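PDB 3KEZ: putative sugar binding protein from Bacteroides vulgatus ATCC 8482, which probably binds glycans or other nutrients at the outer membrane as a calcium-containing member of the SusD family. Local coordinates for residues L440-K445 with P451-N456; S80-L85 with L146-V151; A355-Y360 with K377-E382. One frame throughout, in Å; residues are numbered along the deposited sequence. Where two conformers were deposited one is given.

Contact 1 (L440-K445 with P451-N456)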
loop_
_atom_site.group_PDB
_atom_site.type_symbol
_atom_site.label_atom_id
_atom_site.label_comp_id
_atom_site.label_asym_id
_atom_site.label_seq_id
_atom_site.Cartn_x
_atom_site.Cartn_y
_atom_site.Cartn_z
ATOM N N LEU A 440 9.435 10.840 6.575
ATOM C CA LEU A 440 10.569 11.294 5.756
ATOM C C LEU A 440 10.648 12.822 5.882
ATOM O O LEU A 440 9.620 13.510 6.040
ATOM C CB LEU A 440 10.464 10.868 4.264
ATOM C CG LEU A 440 10.664 9.391 3.868
ATOM C CD1 LEU A 440 10.529 9.168 2.355
ATOM C CD2 LEU A 440 12.004 8.843 4.332
ATOM N N PRO A 441 11.877 13.359 5.851
ATOM C CA PRO A 441 11.952 14.799 5.799
ATOM C C PRO A 441 11.477 15.316 4.440
ATOM O O PRO A 441 11.499 14.567 3.431
ATOM C CB PRO A 441 13.439 15.078 6.026
ATOM C CG PRO A 441 14.147 13.838 5.457
ATOM C CD PRO A 441 13.182 12.697 5.594
ATOM N N ILE A 442 11.048 16.575 4.393
ATOM C CA ILE A 442 10.668 17.198 3.110
ATOM C C ILE A 442 11.933 17.230 2.256
ATOM O O ILE A 442 13.001 17.551 2.774
ATOM C CB ILE A 442 10.044 18.596 3.285
ATOM C CG1 ILE A 442 8.783 18.552 4.156
ATOM C CG2 ILE A 442 9.660 19.182 1.923
ATOM C CD1 ILE A 442 7.639 17.626 3.639
ATOM N N PRO A 443 11.850 16.824 0.961
ATOM C CA PRO A 443 13.106 16.775 0.221
ATOM C C PRO A 443 13.733 18.143 0.015
ATOM O O PRO A 443 13.021 19.126 -0.223
ATOM C CB PRO A 443 12.719 16.191 -1.136
ATOM C CG PRO A 443 11.338 15.649 -0.980
ATOM C CD PRO A 443 10.794 16.013 0.328
ATOM N N LYS A 444 15.054 18.187 0.078
ATOM C CA LYS A 444 15.811 19.447 -0.051
ATOM C C LYS A 444 15.426 20.242 -1.285
ATOM O O LYS A 444 15.358 21.483 -1.237
ATOM C CB LYS A 444 17.330 19.182 -0.059
ATOM C CG LYS A 444 18.201 20.451 0.053
ATOM C CD LYS A 444 19.665 20.117 0.345
ATOM C CE LYS A 444 20.463 21.383 0.686
ATOM N NZ LYS A 444 20.154 22.478 -0.284
ATOM N N LYS A 445 15.185 19.537 -2.385
ATOM C CA LYS A 445 14.900 20.223 -3.644
ATOM C C LYS A 445 13.622 21.033 -3.503
ATOM O O LYS A 445 13.540 22.163 -3.998
ATOM C CB LYS A 445 14.835 19.247 -4.822
ATOM C CG LYS A 445 13.502 18.576 -5.061
ATOM C CD LYS A 445 13.617 17.319 -5.950
ATOM C CE LYS A 445 14.037 17.632 -7.371
ATOM N NZ LYS A 445 14.362 16.382 -8.124
ATOM N N PRO A 451 9.677 28.567 -0.790
ATOM C CA PRO A 451 9.877 29.176 0.502
ATOM C C PRO A 451 8.657 29.094 1.386
ATOM O O PRO A 451 8.734 29.513 2.518
ATOM C CB PRO A 451 10.178 30.645 0.171
ATOM C CG PRO A 451 9.998 30.803 -1.300
ATOM C CD PRO A 451 9.412 29.564 -1.836
ATOM N N ASN A 452 7.527 28.588 0.888
ATOM C CA ASN A 452 6.357 28.402 1.731
ATOM C C ASN A 452 6.274 26.997 2.303
ATOM O O ASN A 452 5.297 26.653 2.964
ATOM C CB ASN A 452 5.096 28.742 0.959
ATOM C CG ASN A 452 5.114 30.174 0.442
ATOM O OD1 ASN A 452 5.356 31.126 1.201
ATOM N ND2 ASN A 452 4.844 30.336 -0.840
HETATM N N MSE A 453 7.334 26.209 2.088
HETATM C CA MSE A 453 7.394 24.817 2.513
HETATM C C MSE A 453 8.059 24.690 3.882
HETATM O O MSE A 453 9.181 25.118 4.065
HETATM C CB MSE A 453 8.209 24.018 1.490
HETATM C CG MSE A 453 8.317 22.536 1.825
HETATM SE SE MSE A 453 6.601 21.635 1.923
HETATM C CE MSE A 453 5.740 22.337 0.399
ATOM N N LYS A 454 7.386 24.047 4.818
ATOM C CA LYS A 454 7.915 23.876 6.168
ATOM C C LYS A 454 8.417 22.443 6.371
ATOM O O LYS A 454 7.731 21.459 6.039
ATOM C CB LYS A 454 6.863 24.251 7.204
ATOM C CG LYS A 454 7.372 24.107 8.664
ATOM C CD LYS A 454 6.478 24.818 9.687
ATOM C CE LYS A 454 7.092 24.711 11.089
ATOM N NZ LYS A 454 8.422 25.417 11.124
ATOM N N GLN A 455 9.629 22.336 6.891
ATOM C CA GLN A 455 10.244 21.040 7.150
ATOM C C GLN A 455 9.558 20.323 8.276
ATOM O O GLN A 455 9.019 20.960 9.199
ATOM C CB GLN A 455 11.719 21.254 7.514
ATOM C CG GLN A 455 12.542 19.995 7.709
ATOM C CD GLN A 455 12.514 19.045 6.539
ATOM O OE1 GLN A 455 11.655 18.159 6.463
ATOM N NE2 GLN A 455 13.414 19.255 5.585
ATOM N N ASN A 456 9.612 18.993 8.248
ATOM C CA ASN A 456 9.136 18.214 9.367
ATOM C C ASN A 456 9.993 18.447 10.616
ATOM O O ASN A 456 11.196 18.724 10.520
ATOM C CB ASN A 456 9.035 16.718 9.009
ATOM C CG ASN A 456 7.745 16.396 8.208
ATOM O OD1 ASN A 456 6.685 16.956 8.487
ATOM N ND2 ASN A 456 7.841 15.501 7.211
#

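Contact 2 (S80-L85 with L146-V151). With EDO (1,2-ethanediol), chain E.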
loop_
_atom_site.group_PDB
_atom_site.type_symbol
_atom_site.label_atom_id
_atom_site.label_comp_id
_atom_site.label_asym_id
_atom_site.label_seq_id
_atom_site.Cartn_x
_atom_site.Cartn_y
_atom_site.Cartn_z
ATOM N N SER A 80 12.106 10.930 -4.473
ATOM C CA SER A 80 11.260 10.200 -5.419
ATOM C C SER A 80 9.803 10.061 -4.974
ATOM O O SER A 80 8.914 10.145 -5.787
ATOM C CB SER A 80 11.820 8.792 -5.639
ATOM O OG SER A 80 12.259 8.222 -4.383
ATOM N N HIS A 81 9.586 9.809 -3.682
ATOM C CA HIS A 81 8.242 9.641 -3.170
ATOM C C HIS A 81 7.476 10.909 -3.493
ATOM O O HIS A 81 6.393 10.849 -4.035
ATOM C CB HIS A 81 8.225 9.406 -1.656
ATOM C CG HIS A 81 9.213 8.379 -1.177
ATOM N ND1 HIS A 81 10.577 8.620 -1.085
ATOM C CD2 HIS A 81 9.023 7.120 -0.722
ATOM C CE1 HIS A 81 11.174 7.543 -0.608
ATOM N NE2 HIS A 81 10.252 6.619 -0.376
ATOM N N TRP A 82 8.066 12.043 -3.129
ATOM C CA TRP A 82 7.466 13.352 -3.360
ATOM C C TRP A 82 7.182 13.649 -4.854
ATOM O O TRP A 82 6.015 13.922 -5.253
ATOM C CB TRP A 82 8.417 14.387 -2.736
ATOM C CG TRP A 82 7.909 15.780 -2.710
ATOM C CD1 TRP A 82 8.076 16.723 -3.663
ATOM C CD2 TRP A 82 7.157 16.398 -1.645
ATOM N NE1 TRP A 82 7.474 17.905 -3.271
ATOM C CE2 TRP A 82 6.897 17.724 -2.037
ATOM C CE3 TRP A 82 6.649 15.940 -0.419
ATOM C CZ2 TRP A 82 6.168 18.624 -1.223
ATOM C CZ3 TRP A 82 5.948 16.836 0.391
ATOM C CH2 TRP A 82 5.710 18.162 -0.026
ATOM N N SER A 83 8.250 13.542 -5.664
ATOM C CA SER A 83 8.187 13.877 -7.091
ATOM C C SER A 83 7.254 12.968 -7.872
ATOM O O SER A 83 6.456 13.454 -8.649
ATOM C CB SER A 83 9.586 13.942 -7.750
ATOM O OG SER A 83 10.488 12.946 -7.285
ATOM N N TYR A 84 7.328 11.652 -7.628
ATOM C CA TYR A 84 6.504 10.712 -8.351
ATOM C C TYR A 84 5.013 10.871 -8.006
ATOM O O TYR A 84 4.165 10.931 -8.896
ATOM C CB TYR A 84 6.973 9.267 -8.112
ATOM C CG TYR A 84 8.041 8.830 -9.078
ATOM C CD1 TYR A 84 9.320 9.330 -8.976
ATOM C CD2 TYR A 84 7.756 7.924 -10.128
ATOM C CE1 TYR A 84 10.304 8.974 -9.875
ATOM C CE2 TYR A 84 8.748 7.563 -11.057
ATOM C CZ TYR A 84 10.027 8.078 -10.898
ATOM O OH TYR A 84 11.050 7.755 -11.784
ATOM N N LEU A 85 4.708 11.001 -6.716
ATOM C CA LEU A 85 3.310 11.168 -6.315
ATOM C C LEU A 85 2.711 12.495 -6.828
ATOM O O LEU A 85 1.559 12.523 -7.284
ATOM C CB LEU A 85 3.154 10.960 -4.801
ATOM C CG LEU A 85 3.384 9.491 -4.441
ATOM C CD1 LEU A 85 3.606 9.277 -2.981
ATOM C CD2 LEU A 85 2.276 8.562 -5.001
ATOM N N LEU A 146 0.824 18.907 10.179
ATOM C CA LEU A 146 0.996 19.217 8.769
ATOM C C LEU A 146 1.012 17.924 7.927
ATOM O O LEU A 146 1.736 16.979 8.251
ATOM C CB LEU A 146 2.302 19.963 8.583
ATOM C CG LEU A 146 2.391 21.354 9.205
ATOM C CD1 LEU A 146 3.792 21.894 8.994
ATOM C CD2 LEU A 146 1.383 22.303 8.583
ATOM N N GLY A 147 0.169 17.890 6.896
ATOM C CA GLY A 147 0.256 16.906 5.842
ATOM C C GLY A 147 1.180 17.431 4.743
ATOM O O GLY A 147 2.354 17.742 5.008
ATOM N N VAL A 148 0.633 17.548 3.535
ATOM C CA VAL A 148 1.357 18.071 2.366
ATOM C C VAL A 148 0.453 19.062 1.630
ATOM O O VAL A 148 -0.726 19.173 1.952
ATOM C CB VAL A 148 1.758 16.942 1.428
ATOM C CG1 VAL A 148 2.681 15.938 2.153
ATOM C CG2 VAL A 148 0.489 16.246 0.883
ATOM N N PRO A 149 0.986 19.784 0.626
ATOM C CA PRO A 149 0.100 20.611 -0.167
ATOM C C PRO A 149 -0.913 19.841 -0.984
ATOM O O PRO A 149 -0.561 18.908 -1.697
ATOM C CB PRO A 149 1.061 21.344 -1.130
ATOM C CG PRO A 149 2.364 21.378 -0.392
ATOM C CD PRO A 149 2.402 20.039 0.302
ATOM N N ILE A 150 -2.157 20.286 -0.908
ATOM C CA ILE A 150 -3.252 19.779 -1.729
ATOM C C ILE A 150 -3.159 20.586 -3.025
ATOM O O ILE A 150 -3.349 21.804 -3.019
ATOM C CB ILE A 150 -4.600 20.028 -1.030
ATOM C CG1 ILE A 150 -4.676 19.184 0.272
ATOM C CG2 ILE A 150 -5.791 19.726 -1.984
ATOM C CD1 ILE A 150 -5.748 19.670 1.284
ATOM N N VAL A 151 -2.878 19.892 -4.110
ATOM C CA VAL A 151 -2.731 20.475 -5.429
ATOM C C VAL A 151 -3.801 19.875 -6.305
ATOM O O VAL A 151 -3.791 18.681 -6.570
ATOM C CB VAL A 151 -1.345 20.131 -5.997
ATOM C CG1 VAL A 151 -1.205 20.676 -7.426
ATOM C CG2 VAL A 151 -0.247 20.673 -5.071
HETATM C C1 EDO E . 4.488 17.800 11.532
HETATM O O1 EDO E . 3.451 18.777 11.714
HETATM C C2 EDO E . 4.195 16.773 10.428
HETATM O O2 EDO E . 2.910 16.116 10.492
#

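Contact 3 (A355-Y360 with K377-E382)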
loop_
_atom_site.group_PDB
_atom_site.type_symbol
_atom_site.label_atom_id
_atom_site.label_comp_id
_atom_site.label_asym_id
_atom_site.label_seq_id
_atom_site.Cartn_x
_atom_site.Cartn_y
_atom_site.Cartn_z
ATOM N N ALA A 355 -19.428 -10.682 16.489
ATOM C CA ALA A 355 -19.922 -11.708 15.554
ATOM C C ALA A 355 -19.375 -11.508 14.163
ATOM O O ALA A 355 -18.919 -12.452 13.509
ATOM C CB ALA A 355 -21.463 -11.744 15.525
ATOM N N LYS A 356 -19.425 -10.259 13.739
ATOM C CA LYS A 356 -18.971 -9.841 12.431
ATOM C C LYS A 356 -17.457 -9.877 12.353
ATOM O O LYS A 356 -16.923 -10.298 11.345
ATOM C CB LYS A 356 -19.479 -8.421 12.122
ATOM C CG LYS A 356 -19.504 -8.103 10.645
ATOM C CD LYS A 356 -20.121 -6.713 10.316
ATOM C CE LYS A 356 -21.624 -6.751 10.267
ATOM N NZ LYS A 356 -22.182 -5.583 9.485
ATOM N N ALA A 357 -16.765 -9.465 13.421
ATOM C CA ALA A 357 -15.310 -9.553 13.439
ATOM C C ALA A 357 -14.847 -10.991 13.283
ATOM O O ALA A 357 -13.944 -11.252 12.483
ATOM C CB ALA A 357 -14.737 -8.961 14.698
ATOM N N VAL A 358 -15.442 -11.897 14.054
ATOM C CA VAL A 358 -15.150 -13.321 13.951
ATOM C C VAL A 358 -15.442 -13.848 12.527
ATOM O O VAL A 358 -14.609 -14.563 11.980
ATOM C CB VAL A 358 -15.908 -14.133 14.995
ATOM C CG1 VAL A 358 -15.934 -15.654 14.668
ATOM C CG2 VAL A 358 -15.324 -13.877 16.387
ATOM N N LYS A 359 -16.571 -13.451 11.928
ATOM C CA LYS A 359 -16.919 -13.878 10.566
ATOM C C LYS A 359 -15.791 -13.536 9.592
ATOM O O LYS A 359 -15.232 -14.410 8.907
ATOM C CB LYS A 359 -18.219 -13.214 10.127
ATOM C CG LYS A 359 -18.743 -13.689 8.740
ATOM C CD LYS A 359 -19.825 -12.735 8.196
ATOM C CE LYS A 359 -19.753 -12.571 6.643
ATOM N NZ LYS A 359 -20.903 -11.741 6.103
ATOM N N TYR A 360 -15.404 -12.266 9.560
ATOM C CA TYR A 360 -14.420 -11.824 8.564
ATOM C C TYR A 360 -13.023 -12.329 8.892
ATOM O O TYR A 360 -12.283 -12.800 8.006
ATOM C CB TYR A 360 -14.473 -10.308 8.390
ATOM C CG TYR A 360 -15.745 -9.867 7.691
ATOM C CD1 TYR A 360 -15.925 -10.140 6.329
ATOM C CD2 TYR A 360 -16.750 -9.162 8.347
ATOM C CE1 TYR A 360 -17.044 -9.739 5.661
ATOM C CE2 TYR A 360 -17.918 -8.764 7.655
ATOM C CZ TYR A 360 -18.044 -9.068 6.317
ATOM O OH TYR A 360 -19.138 -8.688 5.567
ATOM N N LYS A 377 -14.152 -16.480 20.414
ATOM C CA LYS A 377 -13.211 -15.514 20.986
ATOM C C LYS A 377 -13.880 -14.150 20.986
ATOM O O LYS A 377 -14.699 -13.846 20.110
ATOM C CB LYS A 377 -11.930 -15.405 20.152
ATOM C CG LYS A 377 -11.230 -16.746 19.871
ATOM C CD LYS A 377 -10.508 -17.249 21.058
ATOM C CE LYS A 377 -9.672 -18.507 20.762
ATOM N NZ LYS A 377 -9.340 -19.097 22.054
ATOM N N THR A 378 -13.540 -13.342 21.981
ATOM C CA THR A 378 -13.862 -11.927 21.952
ATOM C C THR A 378 -12.639 -11.274 21.375
ATOM O O THR A 378 -11.585 -11.213 22.036
ATOM C CB THR A 378 -14.188 -11.380 23.326
ATOM O OG1 THR A 378 -15.377 -12.042 23.815
ATOM C CG2 THR A 378 -14.411 -9.857 23.236
ATOM N N LEU A 379 -12.737 -10.911 20.099
ATOM C CA LEU A 379 -11.588 -10.419 19.360
ATOM C C LEU A 379 -11.223 -8.987 19.763
ATOM O O LEU A 379 -12.101 -8.150 19.991
ATOM C CB LEU A 379 -11.804 -10.526 17.846
ATOM C CG LEU A 379 -11.844 -11.935 17.218
ATOM C CD1 LEU A 379 -12.176 -11.751 15.757
ATOM C CD2 LEU A 379 -10.548 -12.655 17.377
ATOM N N THR A 380 -9.910 -8.751 19.863
ATOM C CA THR A 380 -9.321 -7.439 20.173
ATOM C C THR A 380 -8.684 -6.809 18.902
ATOM O O THR A 380 -8.422 -7.485 17.899
ATOM C CB THR A 380 -8.240 -7.598 21.253
ATOM O OG1 THR A 380 -7.125 -8.263 20.660
ATOM C CG2 THR A 380 -8.776 -8.425 22.452
ATOM N N LEU A 381 -8.426 -5.510 18.928
ATOM C CA LEU A 381 -7.675 -4.908 17.852
ATOM C C LEU A 381 -6.341 -5.627 17.650
ATOM O O LEU A 381 -5.932 -5.909 16.528
ATOM C CB LEU A 381 -7.443 -3.415 18.112
ATOM C CG LEU A 381 -6.571 -2.680 17.109
ATOM C CD1 LEU A 381 -7.199 -2.725 15.709
ATOM C CD2 LEU A 381 -6.297 -1.246 17.581
ATOM N N GLU A 382 -5.660 -5.926 18.737
ATOM C CA GLU A 382 -4.361 -6.574 18.629
ATOM C C GLU A 382 -4.454 -7.941 17.929
ATOM O O GLU A 382 -3.561 -8.300 17.186
ATOM C CB GLU A 382 -3.725 -6.744 20.001
ATOM C CG GLU A 382 -2.423 -7.503 19.941
ATOM C CD GLU A 382 -1.516 -7.293 21.140
ATOM O OE1 GLU A 382 -1.925 -6.699 22.156
ATOM O OE2 GLU A 382 -0.362 -7.736 21.056
#

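Contact 1 (L440-K445 with P451-N456)
Q455 grips the backbone of I442 with both ends of its side-chain amide. I442 N donates to Q455 OE1 over 2.7 Å at an N-H...O angle of 152°, in the carbonyl plane and on a lone pair; the return bond from Q455 NE2 to I442 O is weak at 3.3 Å. Q455 OE1 also accepts from N456 N, so two amides fix the carboxamide's rotation. A chain bent at chi2 (55°) folds this amide back toward I442. One residue on, N456 ND2 donates to L440 O over 2.9 Å, with the oxygen lying almost in the N456 amide plane. Putting an alanine in place of Q455 removes the carboxamide and is likely to leave the buried I442 N, and N456 N with it, without their acceptor. The apolar part is also well packed: I442 CG2 rests on M453 CG (selenomethionine) at 3.6 Å. K454 marks the loose side, exposed and with its CB directed away from 440-445. The residues between the segments are mostly helix 444-449, which P443 N-caps by position, so the contact pins the loop leaving that helix to the one entering it. Helix 80-96, whose W82 touches I442, P443 and M453, and helix 109-134, whose F134 touches L440, I442 and P443, pack against it.

Contact 2 (S80-L85 with L146-V151)
W82 meets V148 and P149 through the far end of its six-membered ring, and these apolar touches account for the whole direct contact between the segments. W82 CZ3 lies 3.8 Å from V148 CG1, and the neighbouring W82 CH2 lies equally far, 3.8 Å, from P149 CD. Both carbons approach the indole obliquely. The V148 side chain runs past that of W82 in the opposite direction, whereas the proline ring crosses it at about a right angle. Reach comes from the tryptophan: with CG anti to the backbone N (chi1 -173°) and the ring turned across the chain (chi2 -90°), the indole bridges a gap of 9.6 Å between W82 CA and V148 CA. The first torsion of V148 sets CG1 beside its own backbone N and directs that methyl at the ring.

Aromatic contacts complete the setting of the indole, since its ring also meets Y86 at about 60° and F134 edge-to-face.

Polar interactions lie around this apolar centre, and no hydrogen bond links the two segments themselves. W82 NE1 makes a weak hydrogen bond to E446 OE1. The P149 carbonyl accepts from Y86 OH one helical turn beyond W82, adding a polar tie between the loop and helix 80-96. At the start of 146-151, 1,2-ethanediol, probably from the crystallisation liquor, is held by the L146 backbone: L146 N donates to its O1 over 3.0 Å, and its O2 donates to L146 O over 2.7 Å.

With all three touching residues buried, this is plain hydrophobic packing away from the calcium site: a helix-borne tryptophan anchors an irregular loop to the alpha-helical body of a SusD-family fold.

Contact 3 (A355-Y360 with K377-E382)
A chi1 of -69° sets L379 CG anti to its carbonyl carbon, and a nearly extended chi2 of 176° then carries CD1 out to the backbone between A357 and V358. L379 CD1 lies 3.7 Å from A357 C and 3.7 Å from V358 N, slightly closer to the main chain of the helix than to the A357 and V358 side chains. A357 CB approaches L379 CD1 from one residue, at 3.9 Å, and V358 CG2 from the next, also at 3.9 Å. The V358 side chain crosses that of L379 at about a right angle. V358 CG2 has a second neighbour in K377 O, 3.8 Å away, which places this methyl against both the leucine and the backbone two residues earlier.

No hydrogen bond joins the two segments directly. N354, which begins helix 354-368, supplies a polar link: its ND2 donates to K377 O and its OD1 accepts from L379 N, fastening the loop backbone beside the apolar contact. The contact opens outward at K377, whose side chain leads away from the helix.

A357 also packs on A348 and V349 of helix 337-350, while K356 and Y360 reach helix 212-229. Just beyond L379, T380 N-caps helix 381-392 by bonding N383 N through OG1; the contact thus fastens the approach to that helix against helix 354-368.

In the fold
From the N terminus, contact 2 comes first, joining the start of helix 80-96 to the loop 146-151 and closing a largely helical excursion of 60 residues that includes helix 109-134. Contact 3 follows, closing an excursion of 16 residues, half of them helix, between helix 354-368 and the approach to helix 381-392. Contact 1 is last, spanning helix 444-449. The three loops run in series, none nested or crossed. In space contacts 1 and 2 adjoin, their centres 10 Å apart, and pack through I442, P443 and M453 on W82 and P149, tying the C-terminal region to the N-terminal helices. Contact 3 stands apart, its centre about 41 Å from that of contact 1.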